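Local structure of DspB (Aggregatibacter actinomycetemcomitans, 1YHT) at residues M164-I168 / F205-L211; K101-K105 / I170-T174. The protein is a biofilm-releasing glycoside hydrolase of family 20 with beta-N-acetylhexosaminidase activity, which probably cleaves the N-acetylglucosamine polymer of the biofilm matrix. All coordinates share one frame. Residue numbers count along the deposited sequence, not the author numbering.

Contact 1 of 2, residues M164-I168 / F205-L211; sequences MSEVI and FLEKKGL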
loop_
_atom_site.group_PDB
_atom_site.type_symbol
_atom_site.label_atom_id
_atom_site.label_comp_id
_atom_site.label_asym_id
_atom_site.label_seq_id
_atom_site.Cartn_x
_atom_site.Cartn_y
_atom_site.Cartn_z
ATOM N N MET A 164 12.113 0.558 9.074
ATOM C CA MET A 164 11.047 -0.399 9.420
ATOM C C MET A 164 10.859 -0.528 10.928
ATOM O O MET A 164 9.718 -0.524 11.405
ATOM C CB MET A 164 11.315 -1.764 8.817
ATOM C CG MET A 164 11.262 -1.793 7.288
ATOM S SD MET A 164 11.973 -3.352 6.626
ATOM C CE MET A 164 10.723 -4.537 7.135
ATOM N N SER A 165 11.960 -0.611 11.680
ATOM C CA SER A 165 11.871 -0.689 13.156
ATOM C C SER A 165 11.141 0.499 13.791
ATOM O O SER A 165 10.355 0.349 14.737
ATOM C CB SER A 165 13.277 -0.809 13.751
ATOM O OG SER A 165 13.860 -2.049 13.370
ATOM N N GLU A 166 11.433 1.703 13.287
ATOM C CA GLU A 166 10.751 2.902 13.728
ATOM C C GLU A 166 9.248 2.854 13.417
ATOM O O GLU A 166 8.401 3.178 14.267
ATOM C CB GLU A 166 11.391 4.106 13.060
ATOM C CG GLU A 166 10.757 5.413 13.539
ATOM C CD GLU A 166 11.390 6.636 12.921
ATOM O OE1 GLU A 166 10.925 7.044 11.841
ATOM O OE2 GLU A 166 12.303 7.188 13.541
ATOM N N VAL A 167 8.916 2.459 12.193
ATOM C CA VAL A 167 7.495 2.345 11.761
ATOM C C VAL A 167 6.750 1.304 12.609
ATOM O O VAL A 167 5.638 1.543 13.110
ATOM C CB VAL A 167 7.396 2.079 10.272
ATOM C CG1 VAL A 167 5.976 1.717 9.889
ATOM C CG2 VAL A 167 7.863 3.296 9.472
ATOM N N ILE A 168 7.414 0.190 12.864
ATOM C CA ILE A 168 6.874 -0.832 13.764
ATOM C C ILE A 168 6.619 -0.286 15.162
ATOM O O ILE A 168 5.535 -0.484 15.733
ATOM C CB ILE A 168 7.831 -2.060 13.793
ATOM C CG1 ILE A 168 7.776 -2.739 12.457
ATOM C CG2 ILE A 168 7.445 -3.063 14.904
ATOM C CD1 ILE A 168 8.803 -3.793 12.239
ATOM N N PHE A 205 13.111 -10.569 8.982
ATOM C CA PHE A 205 13.323 -9.496 9.945
ATOM C C PHE A 205 11.971 -9.180 10.612
ATOM O O PHE A 205 11.877 -9.048 11.834
ATOM C CB PHE A 205 13.891 -8.284 9.214
ATOM C CG PHE A 205 13.927 -7.046 10.019
ATOM C CD1 PHE A 205 15.013 -6.771 10.841
ATOM C CD2 PHE A 205 12.889 -6.129 9.953
ATOM C CE1 PHE A 205 15.058 -5.570 11.609
ATOM C CE2 PHE A 205 12.956 -4.937 10.671
ATOM C CZ PHE A 205 14.029 -4.669 11.503
ATOM N N LEU A 206 10.920 -9.044 9.816
ATOM C CA LEU A 206 9.569 -8.813 10.371
ATOM C C LEU A 206 9.077 -9.972 11.252
ATOM O O LEU A 206 8.473 -9.752 12.315
ATOM C CB LEU A 206 8.566 -8.551 9.243
ATOM C CG LEU A 206 8.713 -7.186 8.566
ATOM C CD1 LEU A 206 7.915 -7.090 7.264
ATOM C CD2 LEU A 206 8.342 -6.044 9.488
ATOM N N GLU A 207 9.291 -11.198 10.783
ATOM C CA GLU A 207 8.962 -12.402 11.534
ATOM C C GLU A 207 9.585 -12.345 12.921
ATOM O O GLU A 207 8.889 -12.573 13.920
ATOM C CB GLU A 207 9.371 -13.702 10.764
ATOM C CG GLU A 207 9.118 -14.982 11.541
ATOM C CD GLU A 207 9.619 -16.225 10.803
ATOM O OE1 GLU A 207 10.835 -16.390 10.624
ATOM O OE2 GLU A 207 8.783 -17.044 10.393
ATOM N N LYS A 208 10.855 -11.959 13.018
ATOM C CA LYS A 208 11.495 -11.896 14.330
ATOM C C LYS A 208 10.850 -10.827 15.216
ATOM O O LYS A 208 10.797 -10.980 16.432
ATOM C CB LYS A 208 13.015 -11.689 14.215
ATOM C CG LYS A 208 13.791 -11.970 15.555
ATOM C CD LYS A 208 15.270 -11.504 15.456
ATOM C CE LYS A 208 15.981 -11.453 16.845
ATOM N NZ LYS A 208 16.880 -10.211 16.994
ATOM N N LYS A 209 10.347 -9.751 14.599
ATOM C CA LYS A 209 9.574 -8.720 15.288
ATOM C C LYS A 209 8.126 -9.113 15.611
ATOM O O LYS A 209 7.390 -8.263 16.100
ATOM C CB LYS A 209 9.494 -7.489 14.397
ATOM C CG LYS A 209 10.807 -6.826 13.984
ATOM C CD LYS A 209 11.343 -6.026 15.096
ATOM C CE LYS A 209 12.527 -5.135 14.679
ATOM N NZ LYS A 209 12.614 -4.049 15.682
ATOM N N GLY A 210 7.701 -10.331 15.268
ATOM C CA GLY A 210 6.361 -10.812 15.560
ATOM C C GLY A 210 5.340 -10.299 14.548
ATOM O O GLY A 210 4.158 -10.253 14.848
ATOM N N LEU A 211 5.806 -9.903 13.364
ATOM C CA LEU A 211 4.945 -9.428 12.305
ATOM C C LEU A 211 4.986 -10.305 11.034
ATOM O O LEU A 211 6.045 -10.729 10.579
ATOM C CB LEU A 211 5.288 -7.982 11.924
ATOM C CG LEU A 211 5.071 -6.955 13.025
ATOM C CD1 LEU A 211 5.802 -5.677 12.732
ATOM C CD2 LEU A 211 3.564 -6.692 13.199
HETATM O O HOH W 1 10.849 -2.373 16.047
#
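A methionine set obliquely to a phenylalanine ring is the distinctive element here: SD of Met-164 lies 5.2 Å from the centroid of the Phe-205 ring, 50° off its normal, a Met-aromatic contact. The methyl reaches further, with CE of Met-164 3.9 Å from CD2 of Phe-205 and 3.6 Å from CG of Leu-206, so one flexible side chain fills the gap between two neighbours on the facing helix. One turn on, Ile-168 continues the apolar seam. CD1 of Ile-168 meets CD2 of Leu-206 at 3.6 Å, and CG1 of Ile-168 meets CD1 of Leu-211, also at 3.6 Å. Leu-211 is brought back to this surface by a Schellman motif, in which Gly-210, with positive phi, ends the helix while Leu-211 N bonds to Leu-206 O (2.9 Å) and Gly-210 N to Glu-207 O (2.9 Å). Along the outer border the chemistry turns polar. OG of Ser-165, already hydrogen-bonded to Gln-161, sits at the edge of the Phe-205 ring, 3.2 Å from CZ, and receives a weak bond from Lys-209 NZ at 3.3 Å. A water accepts from Lys-209 NZ (2.5 Å) and donates to Ser-165 O (3.1 Å). Sulfur and hydrocarbon packing thus supplies most of the contact between these neighbouring barrel helices, with a hydrated lysine bridge as its solvent-facing border.

Contact 2 of 2, residues K101-K105 / I170-T174; sequences KAYAK and IFGDT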
loop_
_atom_site.group_PDB
_atom_site.type_symbol
_atom_site.label_atom_id
_atom_site.label_comp_id
_atom_site.label_asym_id
_atom_site.label_seq_id
_atom_site.Cartn_x
_atom_site.Cartn_y
_atom_site.Cartn_z
ATOM N N LYS A 101 -4.572 5.199 16.346
ATOM C CA LYS A 101 -4.290 3.842 16.781
ATOM C C LYS A 101 -5.292 3.379 17.815
ATOM O O LYS A 101 -5.862 2.287 17.683
ATOM C CB LYS A 101 -2.875 3.751 17.376
ATOM C CG LYS A 101 -1.748 3.838 16.342
ATOM C CD LYS A 101 -0.382 4.145 16.946
ATOM C CE LYS A 101 -0.023 3.312 18.183
ATOM N NZ LYS A 101 1.224 3.874 18.882
ATOM N N ALA A 102 -5.490 4.204 18.850
ATOM C CA ALA A 102 -6.501 3.938 19.896
ATOM C C ALA A 102 -7.914 3.758 19.291
ATOM O O ALA A 102 -8.654 2.832 19.634
ATOM C CB ALA A 102 -6.467 5.054 20.980
ATOM N N TYR A 103 -8.253 4.601 18.334
ATOM C CA TYR A 103 -9.575 4.596 17.769
ATOM C C TYR A 103 -9.749 3.293 16.962
ATOM O O TYR A 103 -10.758 2.576 17.141
ATOM C CB TYR A 103 -9.774 5.840 16.921
ATOM C CG TYR A 103 -11.189 6.032 16.505
ATOM C CD1 TYR A 103 -12.099 6.610 17.381
ATOM C CD2 TYR A 103 -11.644 5.615 15.243
ATOM C CE1 TYR A 103 -13.466 6.755 17.018
ATOM C CE2 TYR A 103 -12.971 5.761 14.882
ATOM C CZ TYR A 103 -13.889 6.314 15.784
ATOM O OH TYR A 103 -15.224 6.473 15.428
ATOM N N ALA A 104 -8.744 2.970 16.130
ATOM C CA ALA A 104 -8.746 1.723 15.316
ATOM C C ALA A 104 -8.898 0.485 16.150
ATOM O O ALA A 104 -9.727 -0.400 15.870
ATOM C CB ALA A 104 -7.448 1.628 14.505
ATOM N N LYS A 105 -8.042 0.413 17.166
ATOM C CA LYS A 105 -8.012 -0.692 18.077
ATOM C C LYS A 105 -9.374 -0.914 18.763
ATOM O O LYS A 105 -9.869 -2.029 18.793
ATOM C CB LYS A 105 -6.934 -0.433 19.111
ATOM C CG LYS A 105 -6.190 -1.638 19.525
ATOM C CD LYS A 105 -5.062 -1.192 20.468
ATOM C CE LYS A 105 -4.432 -2.395 21.082
ATOM N NZ LYS A 105 -3.569 -1.965 22.212
ATOM N N ILE A 170 6.092 2.874 16.018
ATOM C CA ILE A 170 4.989 3.839 15.890
ATOM C C ILE A 170 3.594 3.171 15.906
ATOM O O ILE A 170 2.732 3.584 16.654
ATOM C CB ILE A 170 5.147 4.677 14.615
ATOM C CG1 ILE A 170 6.347 5.629 14.712
ATOM C CG2 ILE A 170 3.906 5.533 14.325
ATOM C CD1 ILE A 170 6.740 6.260 13.305
ATOM N N PHE A 171 3.394 2.133 15.096
ATOM C CA PHE A 171 2.088 1.460 15.011
ATOM C C PHE A 171 1.859 0.494 16.181
ATOM O O PHE A 171 0.712 0.234 16.573
ATOM C CB PHE A 171 1.906 0.789 13.639
ATOM C CG PHE A 171 1.706 1.792 12.541
ATOM C CD1 PHE A 171 0.411 2.172 12.156
ATOM C CD2 PHE A 171 2.780 2.461 11.995
ATOM C CE1 PHE A 171 0.209 3.158 11.195
ATOM C CE2 PHE A 171 2.592 3.479 11.032
ATOM C CZ PHE A 171 1.339 3.817 10.625
ATOM N N GLY A 172 2.949 -0.022 16.738
ATOM C CA GLY A 172 2.887 -0.943 17.879
ATOM C C GLY A 172 1.842 -2.060 17.711
ATOM O O GLY A 172 1.696 -2.605 16.626
ATOM N N ASP A 173 1.087 -2.370 18.775
ATOM C CA ASP A 173 0.178 -3.547 18.739
ATOM C C ASP A 173 -1.114 -3.383 17.918
ATOM O O ASP A 173 -1.957 -4.278 17.914
ATOM C CB ASP A 173 -0.137 -4.070 20.177
ATOM C CG ASP A 173 -1.017 -3.143 20.981
ATOM O OD1 ASP A 173 -1.509 -2.102 20.491
ATOM O OD2 ASP A 173 -1.239 -3.473 22.154
ATOM N N THR A 174 -1.267 -2.256 17.220
ATOM C CA THR A 174 -2.401 -2.085 16.299
ATOM C C THR A 174 -2.188 -2.854 15.004
ATOM O O THR A 174 -3.111 -2.960 14.193
ATOM C CB THR A 174 -2.636 -0.611 15.945
ATOM O OG1 THR A 174 -1.518 -0.095 15.184
ATOM C CG2 THR A 174 -2.855 0.212 17.223
#
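Lys-101 lays its aliphatic chain across the methyl of Thr-174, CB to CG2 at 3.5 Å, and then carries its ammonium to the end of the opposing helix. There NZ of Lys-101 donates to Ile-170 O (2.7 Å), and its CE passes 3.6 Å from Phe-171 O. A positive charge is well placed at this point, since carbonyls in the last turn of a helix lack the usual backbone donors; the same ammonium also forms a salt bridge with Asp-98. The neighbouring Phe-171 O is served from its own segment, by Thr-174 OG1 (2.6 Å) and Thr-174 N (3.2 Å), bonds that close the turn through Gly-172, where phi is positive. One helical turn beyond Lys-101, Lys-105 reaches out to Asp-173 in a two-pronged salt bridge, NZ to OD1 at 2.7 Å and to OD2 at 2.8 Å. The two lysines thus hold successive parts of one helix end and turn. Behind them lies strand 110-117, whose Leu-111 touches Lys-101, Ala-104 and Thr-174 and shares backbone hydrogen bonding with Thr-174, while Ala-104 also rests on Ile-39 of helix 32-44, the next helix of the barrel's outer layer.

Overall arrangement
Helix 154-171 is the common element: contact 1 joins it to helix 192-208 and contact 2 joins its C-terminal end to helix 94-106. The pair illustrates how the outer layer of a TIM barrel, as in family 20 catalytic domains, is built by each helix packing against those beside it over a shared parallel sheet. The contacts are about 15 Å apart, centre to centre, and the centre of each lies about 17 Å from that of the chain. Along the chain their segments alternate, and 164-168 and 170-174 adjoin; beyond that the two contacts do not touch. Phe-178 of strand 177-181 underlies contact 1, and Leu-111 of strand 110-117 contact 2. A glycerol, probably from crystallisation, comes within about 3 Å, nearest atoms, of the Ile-170 side chain.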